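BIFUNCTIONAL PROTEIN Proline utilization A (PutA) (Corynebacterium freiburgense, PDB 5UX5) catalyses the two-step oxidation of proline to glutamate, pairing an FAD-dependent proline dehydrogenase with an NAD-dependent aldehyde dehydrogenase in a single chain. Local coordinates at residues L833-A836 with I837-N841; L938-A941 with A942-E946; R1002-E1005 with T1006-F1010. All coordinates share one frame; numbering follows the deposited sequence.

Contact 1 (L833-A836 with I837-N841)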
ATOM      1  N   LEU A 833      -3.647   1.787 -26.650  1.00 42.77           N
ATOM      2  CA  LEU A 833      -4.430   1.633 -25.431  1.00 42.25           C
ATOM      3  C   LEU A 833      -5.715   0.847 -25.705  1.00 43.36           C
ATOM      4  O   LEU A 833      -6.095  -0.037 -24.924  1.00 37.33           O
ATOM      5  CB  LEU A 833      -4.732   3.009 -24.813  1.00 37.59           C
ATOM      6  CG  LEU A 833      -5.657   3.033 -23.581  1.00 35.90           C
ATOM      7  CD1 LEU A 833      -5.124   2.215 -22.430  1.00 34.54           C
ATOM      8  CD2 LEU A 833      -5.985   4.442 -23.130  1.00 35.50           C
ATOM      9  N   GLU A 834      -6.387   1.133 -26.821  1.00 47.03           N
ATOM     10  CA  GLU A 834      -7.645   0.440 -27.103  1.00 50.10           C
ATOM     11  C   GLU A 834      -7.432  -1.065 -27.222  1.00 51.37           C
ATOM     12  O   GLU A 834      -8.216  -1.856 -26.679  1.00 50.25           O
ATOM     13  CB  GLU A 834      -8.279   1.014 -28.367  1.00 47.00           C
ATOM     14  CG  GLU A 834      -8.955   2.358 -28.135  1.00 52.84           C
ATOM     15  CD  GLU A 834      -7.949   3.514 -27.943  1.00 68.85           C
ATOM     16  OE1 GLU A 834      -8.416   4.657 -27.706  1.00 79.17           O
ATOM     17  OE2 GLU A 834      -6.706   3.292 -28.014  1.00 60.59           O
ATOM     18  N   GLN A 835      -6.335  -1.479 -27.860  1.00 49.21           N
ATOM     19  CA  GLN A 835      -6.041  -2.905 -27.941  1.00 45.62           C
ATOM     20  C   GLN A 835      -5.671  -3.483 -26.577  1.00 44.05           C
ATOM     21  O   GLN A 835      -6.157  -4.560 -26.200  1.00 42.82           O
ATOM     22  CB  GLN A 835      -4.915  -3.147 -28.926  1.00 43.20           C
ATOM     23  CG  GLN A 835      -4.382  -4.543 -28.826  1.00 43.40           C
ATOM     24  CD  GLN A 835      -3.411  -4.842 -29.917  1.00 48.53           C
ATOM     25  OE1 GLN A 835      -2.304  -4.296 -29.953  1.00 45.65           O
ATOM     26  NE2 GLN A 835      -3.820  -5.703 -30.832  1.00 52.34           N
ATOM     27  N   ALA A 836      -4.808  -2.781 -25.822  1.00 38.91           N
ATOM     28  CA  ALA A 836      -4.420  -3.250 -24.493  1.00 37.36           C
ATOM     29  C   ALA A 836      -5.637  -3.449 -23.607  1.00 46.30           C
ATOM     30  O   ALA A 836      -5.700  -4.420 -22.841  1.00 40.74           O
ATOM     31  CB  ALA A 836      -3.459  -2.265 -23.834  1.00 38.14           C
ATOM     32  N   ILE A 837      -6.638  -2.563 -23.727  1.00 43.28           N
ATOM     33  CA  ILE A 837      -7.861  -2.741 -22.949  1.00 39.50           C
ATOM     34  C   ILE A 837      -8.623  -3.967 -23.422  1.00 37.81           C
ATOM     35  O   ILE A 837      -9.214  -4.684 -22.613  1.00 34.84           O
ATOM     36  CB  ILE A 837      -8.749  -1.490 -22.990  1.00 42.68           C
ATOM     37  CG1 ILE A 837      -8.059  -0.314 -22.319  1.00 46.97           C
ATOM     38  CG2 ILE A 837     -10.011  -1.757 -22.221  1.00 42.98           C
ATOM     39  CD1 ILE A 837      -8.793   0.964 -22.495  1.00 48.62           C
ATOM     40  N   GLU A 838      -8.650  -4.219 -24.738  1.00 42.18           N
ATOM     41  CA  GLU A 838      -9.245  -5.463 -25.216  1.00 37.47           C
ATOM     42  C   GLU A 838      -8.563  -6.660 -24.580  1.00 41.01           C
ATOM     43  O   GLU A 838      -9.231  -7.601 -24.136  1.00 42.81           O
ATOM     44  CB  GLU A 838      -9.138  -5.576 -26.732  1.00 55.51           C
ATOM     45  CG  GLU A 838     -10.208  -4.906 -27.568  1.00 64.04           C
ATOM     46  CD  GLU A 838      -9.888  -5.061 -29.051  1.00 73.58           C
ATOM     47  OE1 GLU A 838      -9.862  -4.047 -29.791  1.00 78.93           O
ATOM     48  OE2 GLU A 838      -9.621  -6.212 -29.467  1.00 73.73           O
ATOM     49  N   TRP A 839      -7.226  -6.632 -24.505  1.00 41.17           N
ATOM     50  CA  TRP A 839      -6.496  -7.772 -23.966  1.00 39.61           C
ATOM     51  C   TRP A 839      -6.753  -7.946 -22.476  1.00 35.29           C
ATOM     52  O   TRP A 839      -6.914  -9.076 -22.002  1.00 40.98           O
ATOM     53  CB  TRP A 839      -5.006  -7.632 -24.255  1.00 46.76           C
ATOM     54  CG  TRP A 839      -4.661  -7.772 -25.708  1.00 48.01           C
ATOM     55  CD1 TRP A 839      -5.503  -8.093 -26.745  1.00 45.19           C
ATOM     56  CD2 TRP A 839      -3.379  -7.583 -26.285  1.00 47.97           C
ATOM     57  NE1 TRP A 839      -4.816  -8.107 -27.930  1.00 42.83           N
ATOM     58  CE2 TRP A 839      -3.505  -7.800 -27.674  1.00 46.76           C
ATOM     59  CE3 TRP A 839      -2.124  -7.246 -25.758  1.00 49.08           C
ATOM     60  CZ2 TRP A 839      -2.434  -7.690 -28.535  1.00 44.37           C
ATOM     61  CZ3 TRP A 839      -1.065  -7.135 -26.606  1.00 50.54           C
ATOM     62  CH2 TRP A 839      -1.222  -7.357 -27.989  1.00 55.60           C
ATOM     63  N   GLN A 840      -6.770  -6.842 -21.719  1.00 38.63           N
ATOM     64  CA  GLN A 840      -7.052  -6.913 -20.284  1.00 36.31           C
ATOM     65  C   GLN A 840      -8.439  -7.496 -20.000  1.00 43.00           C
ATOM     66  O   GLN A 840      -8.651  -8.133 -18.959  1.00 47.73           O
ATOM     67  CB  GLN A 840      -6.919  -5.513 -19.676  1.00 31.64           C
ATOM     68  CG  GLN A 840      -7.078  -5.406 -18.157  1.00 30.09           C
ATOM     69  CD  GLN A 840      -6.606  -4.068 -17.649  1.00 29.48           C
ATOM     70  OE1 GLN A 840      -6.654  -3.073 -18.368  1.00 30.03           O
ATOM     71  NE2 GLN A 840      -6.131  -4.035 -16.411  1.00 30.27           N
ATOM     72  N   ASN A 841      -9.381  -7.326 -20.926  1.00 42.78           N
ATOM     73  CA  ASN A 841     -10.765  -7.722 -20.718  1.00 40.90           C
ATOM     74  C   ASN A 841     -11.076  -9.151 -21.155  1.00 46.75           C
ATOM     75  O   ASN A 841     -12.176  -9.637 -20.865  1.00 41.50           O
ATOM     76  CB  ASN A 841     -11.689  -6.745 -21.451  1.00 37.38           C
ATOM     77  CG  ASN A 841     -11.753  -5.381 -20.755  1.00 38.27           C
ATOM     78  OD1 ASN A 841     -11.532  -5.271 -19.543  1.00 35.00           O
ATOM     79  ND2 ASN A 841     -12.059  -4.346 -21.519  1.00 37.41           N
TER
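The carbonyl oxygen Leu833 O takes the backbone N-H of Ile837 at 2.8 Å (Ile837 N to Leu833 O), and the side chain of Ile837 leans on the same oxygen through CG1. The next three bonds of the helix follow: Glu838 N to Glu834 O, Trp839 N to Gln835 O at 2.9 Å, and Gln840 N to Ala836 O. One turn apart, Leu833 and Ile837 also meet by their branches, Leu833 CD1 lying 3.9 Å from Ile837 CG1.

The main side-chain meeting pairs Gln835 with Trp839. With Gln835 CG anti to the backbone N (chi1 168°) and the chain extended beyond it, the side chain passes over one face of the indole. Gln835 CG sits 3.9 Å from the centroid of the five-membered ring, a CH-pi contact. Farther out the amide stacks on the benzo part, its plane 29° from that of the ring, and Gln835 CD comes within 3.3 Å of Trp839 CZ2. Gln835 OE1 also accepts the backbone N-H of Glu831 just before the helix, which probably helps set how the amide is turned above the indole.

Ala836 and Trp839 face strands 728-734 and 824-830, while Leu833 and Ile837 turn to helix 856-865, where Gln840 OE1 is bonded to Trp862 NE1. The i to i+4 pairing is that of a short alpha-helix in an aldehyde dehydrogenase fold, connecting strands 824-830 and 845-852 along the chain and packed on strands 696-700, 728-734 and 824-830.

Contact 2 (L938-A941 with A942-E946)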
ATOM      1  N   LEU A 938     -46.596  -1.858  -9.303  1.00 41.68           N
ATOM      2  CA  LEU A 938     -45.603  -1.333 -10.231  1.00 41.22           C
ATOM      3  C   LEU A 938     -45.336   0.141  -9.997  1.00 43.42           C
ATOM      4  O   LEU A 938     -44.199   0.587 -10.165  1.00 56.62           O
ATOM      5  CB  LEU A 938     -46.028  -1.586 -11.672  1.00 50.20           C
ATOM      6  CG  LEU A 938     -46.059  -3.082 -12.000  1.00 49.61           C
ATOM      7  CD1 LEU A 938     -46.818  -3.340 -13.268  1.00 45.74           C
ATOM      8  CD2 LEU A 938     -44.626  -3.594 -12.111  1.00 40.90           C
ATOM      9  N   LYS A 939     -46.345   0.912  -9.597  1.00 40.97           N
ATOM     10  CA  LYS A 939     -46.068   2.299  -9.239  1.00 38.36           C
ATOM     11  C   LYS A 939     -45.178   2.368  -8.005  1.00 40.43           C
ATOM     12  O   LYS A 939     -44.275   3.207  -7.921  1.00 42.74           O
ATOM     13  CB  LYS A 939     -47.367   3.072  -9.029  1.00 40.07           C
ATOM     14  CG  LYS A 939     -48.178   3.300 -10.320  1.00 53.15           C
ATOM     15  CD  LYS A 939     -49.472   4.060 -10.021  1.00 65.29           C
ATOM     16  CE  LYS A 939     -50.303   4.352 -11.276  1.00 75.86           C
ATOM     17  NZ  LYS A 939     -50.611   3.148 -12.096  1.00 81.55           N
ATOM     18  N   ARG A 940     -45.384   1.466  -7.060  1.00 31.27           N
ATOM     19  CA  ARG A 940     -44.574   1.485  -5.857  1.00 33.31           C
ATOM     20  C   ARG A 940     -43.124   1.127  -6.176  1.00 43.36           C
ATOM     21  O   ARG A 940     -42.200   1.705  -5.597  1.00 43.88           O
ATOM     22  CB  ARG A 940     -45.182   0.525  -4.837  1.00 30.00           C
ATOM     23  CG  ARG A 940     -44.396   0.414  -3.565  1.00 33.16           C
ATOM     24  CD  ARG A 940     -44.984  -0.645  -2.679  1.00 30.38           C
ATOM     25  NE  ARG A 940     -44.216  -0.759  -1.456  1.00 38.25           N
ATOM     26  CZ  ARG A 940     -44.290   0.143  -0.485  1.00 41.32           C
ATOM     27  NH1 ARG A 940     -45.084   1.195  -0.648  1.00 36.59           N
ATOM     28  NH2 ARG A 940     -43.568   0.018   0.629  1.00 35.98           N
ATOM     29  N   ALA A 941     -42.911   0.187  -7.112  1.00 37.90           N
ATOM     30  CA  ALA A 941     -41.563  -0.181  -7.533  1.00 32.20           C
ATOM     31  C   ALA A 941     -40.926   0.904  -8.389  1.00 37.06           C
ATOM     32  O   ALA A 941     -39.696   1.055  -8.374  1.00 37.89           O
ATOM     33  CB  ALA A 941     -41.576  -1.504  -8.301  1.00 28.33           C
ATOM     34  N   ALA A 942     -41.721   1.624  -9.189  1.00 34.89           N
ATOM     35  CA  ALA A 942     -41.157   2.726  -9.963  1.00 40.72           C
ATOM     36  C   ALA A 942     -40.622   3.823  -9.056  1.00 41.14           C
ATOM     37  O   ALA A 942     -39.569   4.410  -9.335  1.00 42.28           O
ATOM     38  CB  ALA A 942     -42.192   3.312 -10.916  1.00 32.23           C
ATOM     39  N   ALA A 943     -41.354   4.140  -7.988  1.00 33.67           N
ATOM     40  CA  ALA A 943     -40.956   5.237  -7.113  1.00 32.31           C
ATOM     41  C   ALA A 943     -39.744   4.869  -6.284  1.00 33.71           C
ATOM     42  O   ALA A 943     -38.836   5.691  -6.102  1.00 29.48           O
ATOM     43  CB  ALA A 943     -42.113   5.641  -6.195  1.00 31.37           C
ATOM     44  N   LEU A 944     -39.736   3.644  -5.753  1.00 29.60           N
ATOM     45  CA  LEU A 944     -38.640   3.208  -4.904  1.00 34.34           C
ATOM     46  C   LEU A 944     -37.343   3.053  -5.695  1.00 44.56           C
ATOM     47  O   LEU A 944     -36.255   3.263  -5.140  1.00 41.40           O
ATOM     48  CB  LEU A 944     -39.032   1.904  -4.197  1.00 28.12           C
ATOM     49  CG  LEU A 944     -40.204   2.087  -3.217  1.00 27.45           C
ATOM     50  CD1 LEU A 944     -40.604   0.805  -2.540  1.00 26.94           C
ATOM     51  CD2 LEU A 944     -39.886   3.115  -2.186  1.00 27.57           C
ATOM     52  N   ASP A 945     -37.436   2.689  -6.984  1.00 41.50           N
ATOM     53  CA  ASP A 945     -36.262   2.706  -7.850  1.00 33.31           C
ATOM     54  C   ASP A 945     -35.692   4.112  -7.953  1.00 38.09           C
ATOM     55  O   ASP A 945     -34.480   4.318  -7.836  1.00 44.57           O
ATOM     56  CB  ASP A 945     -36.611   2.158  -9.235  1.00 34.14           C
ATOM     57  CG  ASP A 945     -36.804   0.632  -9.245  1.00 39.22           C
ATOM     58  OD1 ASP A 945     -36.462  -0.031  -8.242  1.00 39.40           O
ATOM     59  OD2 ASP A 945     -37.290   0.084 -10.266  1.00 34.04           O
ATOM     60  N   GLU A 946     -36.553   5.100  -8.163  1.00 42.40           N
ATOM     61  CA  GLU A 946     -36.084   6.479  -8.232  1.00 38.34           C
ATOM     62  C   GLU A 946     -35.344   6.873  -6.959  1.00 37.33           C
ATOM     63  O   GLU A 946     -34.248   7.432  -7.022  1.00 28.52           O
ATOM     64  CB  GLU A 946     -37.261   7.415  -8.483  1.00 38.08           C
ATOM     65  CG  GLU A 946     -36.880   8.870  -8.628  1.00 45.09           C
ATOM     66  CD  GLU A 946     -36.034   9.164  -9.846  1.00 48.98           C
ATOM     67  OE1 GLU A 946     -35.331  10.195  -9.820  1.00 51.25           O
ATOM     68  OE2 GLU A 946     -36.078   8.387 -10.827  1.00 50.80           O
TER
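A stretch of about two and a half turns within alpha-helix 936-953, in the C-terminal part of the chain, holds this contact, and the i to i+4 backbone bonds run through it without a break. Ala942 N gives its hydrogen to Leu938 O at 2.9 Å; Ala943 N to Lys939 O, Leu944 N to Arg940 O and Asp945 N to Ala941 O come next. Between side chains the main meeting is that of Arg940 with Leu944. A trans first torsion (chi1 178°) and a straight chain out to NE bring the aliphatic part of Arg940 past the leucine. Leu944 CD1 lies 3.9 Å from Arg940 CG and reaches over one face of the guanidinium, offset toward its rim, so the methyl packs against both the stem and the flat end. Among the partners of the charged end is Ser918, whose OG is bonded to Arg940 NH2. The Asp945 carboxylate forms a salt bridge through OD1 with Arg989 NH2. Ala941, Ala942 and Ala943 follow one another here: Ala941 touches Arg989 and Ala942 touches Leu992, both on helix 984-997, while Leu944 turns to His579 and Arg940 to Val920 in loops.

Contact 3 (R1002-E1005 with T1006-F1010)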
ATOM      1  N   ARG A1002     -33.448 -11.142 -21.222  1.00 35.16           N
ATOM      2  CA  ARG A1002     -33.591 -12.280 -22.129  1.00 39.54           C
ATOM      3  C   ARG A1002     -34.415 -13.353 -21.438  1.00 44.26           C
ATOM      4  O   ARG A1002     -34.036 -13.813 -20.353  1.00 45.95           O
ATOM      5  CB  ARG A1002     -32.239 -12.862 -22.555  1.00 34.77           C
ATOM      6  CG  ARG A1002     -31.482 -12.041 -23.532  1.00 35.64           C
ATOM      7  CD  ARG A1002     -30.233 -12.776 -23.976  1.00 46.25           C
ATOM      8  NE  ARG A1002     -29.233 -11.863 -24.526  1.00 54.01           N
ATOM      9  CZ  ARG A1002     -27.935 -12.134 -24.581  1.00 56.33           C
ATOM     10  NH1 ARG A1002     -27.493 -13.295 -24.119  1.00 65.23           N
ATOM     11  NH2 ARG A1002     -27.077 -11.251 -25.086  1.00 48.50           N
ATOM     12  N   LYS A1003     -35.553 -13.717 -22.046  1.00 41.78           N
ATOM     13  CA  LYS A1003     -36.369 -14.814 -21.540  1.00 45.97           C
ATOM     14  C   LYS A1003     -35.657 -16.132 -21.798  1.00 46.94           C
ATOM     15  O   LYS A1003     -34.960 -16.288 -22.799  1.00 52.29           O
ATOM     16  CB  LYS A1003     -37.759 -14.813 -22.181  1.00 51.20           C
ATOM     17  CG  LYS A1003     -38.850 -14.241 -21.253  1.00 56.92           C
ATOM     18  CD  LYS A1003     -40.168 -14.025 -21.980  1.00 66.96           C
ATOM     19  CE  LYS A1003     -41.182 -13.277 -21.116  1.00 70.41           C
ATOM     20  NZ  LYS A1003     -41.635 -14.065 -19.927  1.00 69.06           N
ATOM     21  N   LEU A1004     -35.758 -17.050 -20.841  1.00 49.13           N
ATOM     22  CA  LEU A1004     -34.968 -18.272 -20.840  1.00 48.07           C
ATOM     23  C   LEU A1004     -35.877 -19.452 -20.548  1.00 60.42           C
ATOM     24  O   LEU A1004     -36.674 -19.403 -19.606  1.00 60.02           O
ATOM     25  CB  LEU A1004     -33.858 -18.204 -19.797  1.00 41.79           C
ATOM     26  CG  LEU A1004     -32.869 -19.366 -19.709  1.00 36.76           C
ATOM     27  CD1 LEU A1004     -31.746 -19.260 -20.742  1.00 34.45           C
ATOM     28  CD2 LEU A1004     -32.323 -19.402 -18.317  1.00 32.29           C
ATOM     29  N   GLU A1005     -35.753 -20.504 -21.347  1.00 70.97           N
ATOM     30  CA  GLU A1005     -36.523 -21.728 -21.182  1.00 76.02           C
ATOM     31  C   GLU A1005     -35.674 -22.818 -20.526  1.00 84.64           C
ATOM     32  O   GLU A1005     -34.461 -22.668 -20.325  1.00 91.16           O
ATOM     33  CB  GLU A1005     -37.036 -22.203 -22.544  1.00 77.04           C
ATOM     34  CG  GLU A1005     -37.882 -21.181 -23.292  1.00 80.82           C
ATOM     35  CD  GLU A1005     -39.364 -21.553 -23.309  1.00 77.84           C
ATOM     36  OE1 GLU A1005     -40.101 -21.179 -22.359  1.00 68.28           O
ATOM     37  OE2 GLU A1005     -39.781 -22.237 -24.274  1.00 77.52           O
ATOM     38  N   THR A1006     -36.326 -23.930 -20.182  1.00 81.26           N
ATOM     39  CA  THR A1006     -35.576 -25.101 -19.752  1.00 76.85           C
ATOM     40  C   THR A1006     -34.784 -25.630 -20.940  1.00 75.50           C
ATOM     41  O   THR A1006     -35.280 -25.654 -22.072  1.00 77.99           O
ATOM     42  CB  THR A1006     -36.507 -26.204 -19.229  1.00 74.31           C
ATOM     43  OG1 THR A1006     -37.588 -25.633 -18.480  1.00 76.77           O
ATOM     44  CG2 THR A1006     -35.745 -27.170 -18.331  1.00 72.12           C
ATOM     45  N   HIS A1007     -33.552 -26.064 -20.668  1.00 70.24           N
ATOM     46  CA  HIS A1007     -32.639 -26.620 -21.668  1.00 69.81           C
ATOM     47  C   HIS A1007     -32.111 -25.572 -22.643  1.00 56.23           C
ATOM     48  O   HIS A1007     -31.228 -25.879 -23.448  1.00 58.85           O
ATOM     49  CB  HIS A1007     -33.301 -27.783 -22.430  1.00 80.61           C
ATOM     50  CG  HIS A1007     -33.585 -28.975 -21.564  1.00 88.12           C
ATOM     51  ND1 HIS A1007     -34.766 -29.125 -20.865  1.00 85.94           N
ATOM     52  CD2 HIS A1007     -32.827 -30.059 -21.259  1.00 90.49           C
ATOM     53  CE1 HIS A1007     -34.725 -30.250 -20.174  1.00 88.80           C
ATOM     54  NE2 HIS A1007     -33.561 -30.837 -20.398  1.00 91.01           N
ATOM     55  N   GLU A1008     -32.602 -24.335 -22.580  1.00 46.23           N
ATOM     56  CA  GLU A1008     -31.926 -23.270 -23.312  1.00 47.73           C
ATOM     57  C   GLU A1008     -30.609 -22.902 -22.612  1.00 41.62           C
ATOM     58  O   GLU A1008     -30.570 -22.691 -21.396  1.00 42.79           O
ATOM     59  CB  GLU A1008     -32.841 -22.049 -23.462  1.00 50.73           C
ATOM     60  CG  GLU A1008     -32.326 -20.975 -24.472  1.00 57.57           C
ATOM     61  CD  GLU A1008     -33.237 -19.728 -24.583  1.00 64.27           C
ATOM     62  OE1 GLU A1008     -34.428 -19.785 -24.191  1.00 64.72           O
ATOM     63  OE2 GLU A1008     -32.747 -18.681 -25.059  1.00 61.34           O
ATOM     64  N   TRP A1009     -29.523 -22.892 -23.375  1.00 38.80           N
ATOM     65  CA  TRP A1009     -28.194 -22.556 -22.888  1.00 38.15           C
ATOM     66  C   TRP A1009     -28.097 -21.080 -22.481  1.00 44.04           C
ATOM     67  O   TRP A1009     -28.815 -20.204 -22.988  1.00 46.16           O
ATOM     68  CB  TRP A1009     -27.177 -22.859 -23.983  1.00 39.59           C
ATOM     69  CG  TRP A1009     -25.732 -22.462 -23.757  1.00 43.19           C
ATOM     70  CD1 TRP A1009     -24.722 -23.277 -23.348  1.00 46.12           C
ATOM     71  CD2 TRP A1009     -25.128 -21.173 -24.001  1.00 48.27           C
ATOM     72  NE1 TRP A1009     -23.531 -22.583 -23.299  1.00 49.14           N
ATOM     73  CE2 TRP A1009     -23.750 -21.291 -23.699  1.00 49.61           C
ATOM     74  CE3 TRP A1009     -25.622 -19.929 -24.431  1.00 50.72           C
ATOM     75  CZ2 TRP A1009     -22.855 -20.215 -23.809  1.00 42.48           C
ATOM     76  CZ3 TRP A1009     -24.732 -18.852 -24.531  1.00 52.38           C
ATOM     77  CH2 TRP A1009     -23.360 -19.010 -24.222  1.00 43.46           C
ATOM     78  N   PHE A1010     -27.155 -20.803 -21.582  1.00 35.94           N
ATOM     79  CA  PHE A1010     -26.833 -19.448 -21.159  1.00 45.89           C
ATOM     80  C   PHE A1010     -25.351 -19.410 -20.797  1.00 49.92           C
ATOM     81  O   PHE A1010     -24.792 -20.435 -20.391  1.00 51.76           O
ATOM     82  CB  PHE A1010     -27.706 -18.989 -19.976  1.00 33.51           C
ATOM     83  CG  PHE A1010     -27.794 -19.986 -18.853  1.00 35.52           C
ATOM     84  CD1 PHE A1010     -26.848 -20.000 -17.835  1.00 32.03           C
ATOM     85  CD2 PHE A1010     -28.830 -20.917 -18.805  1.00 41.23           C
ATOM     86  CE1 PHE A1010     -26.932 -20.916 -16.785  1.00 31.60           C
ATOM     87  CE2 PHE A1010     -28.914 -21.842 -17.755  1.00 43.72           C
ATOM     88  CZ  PHE A1010     -27.963 -21.835 -16.748  1.00 39.25           C
TER
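The Phe1010 ring is met obliquely by Leu1004 CD2, which comes to 3.8 Å from Phe1010 CD2, the two side chains crossing at about a right angle. Around it lie Ile1028, Trp1031 and Asn1035 of helix 1026-1035 and Ile1016 of strand 1015-1018. Two further flat groups, the carboxylates of Glu1005 and Glu1008, are turned 74° against each other, with Glu1005 OE2 and Glu1008 OE1 5.9 Å apart. Leu1004 sends its other branch to the backbone: CD1 rests 3.7 Å from Glu1008 O.

Glu1005 to Glu1008 form a type II beta turn, closed by a weak bond of 3.4 Å from Glu1008 N to Glu1005 O. With CG turned opposite the backbone N (chi1 -168°) and the chain extended, the side chain of Glu1008 reaches back across the turn, and its OE1 accepts the N-H of Glu1005 (OE1 to Glu1005 N 3.2 Å), approached from above the carboxylate plane. Glu1005 and Glu1008 are thus joined twice, by a weak backbone bond and by a backbone-to-carboxylate bond. The N-H donated to Glu1008 may partly offset the nearness of two like charges, while the apolar Leu1004-Phe1010 pair sets this end of the loop against strands 965-980 and 1015-1018 and helix 1026-1035.

How the contacts relate
The three contacts follow one another along the chain and none touches another. Contact 1, on helix 833-841, belongs to the aldehyde dehydrogenase part of the chain; contacts 2 and 3 come later, in the C-terminal part. Centre to centre, contacts 1 and 2 are about 38 Å apart, contacts 1 and 3 about 31 Å, and contacts 2 and 3 about 28 Å. Helix 984-997 borders both of the last two, meeting contact 2 and, through Phe987 in a cation-pi contact, Lys1003 of contact 3. Strand 1056-1064, paired with 870-873 and with 965-980, joins the C-terminal strands to those of the dehydrogenase, a connection by which the C-terminal domain, important for catalysis in this enzyme, may act on the dehydrogenase.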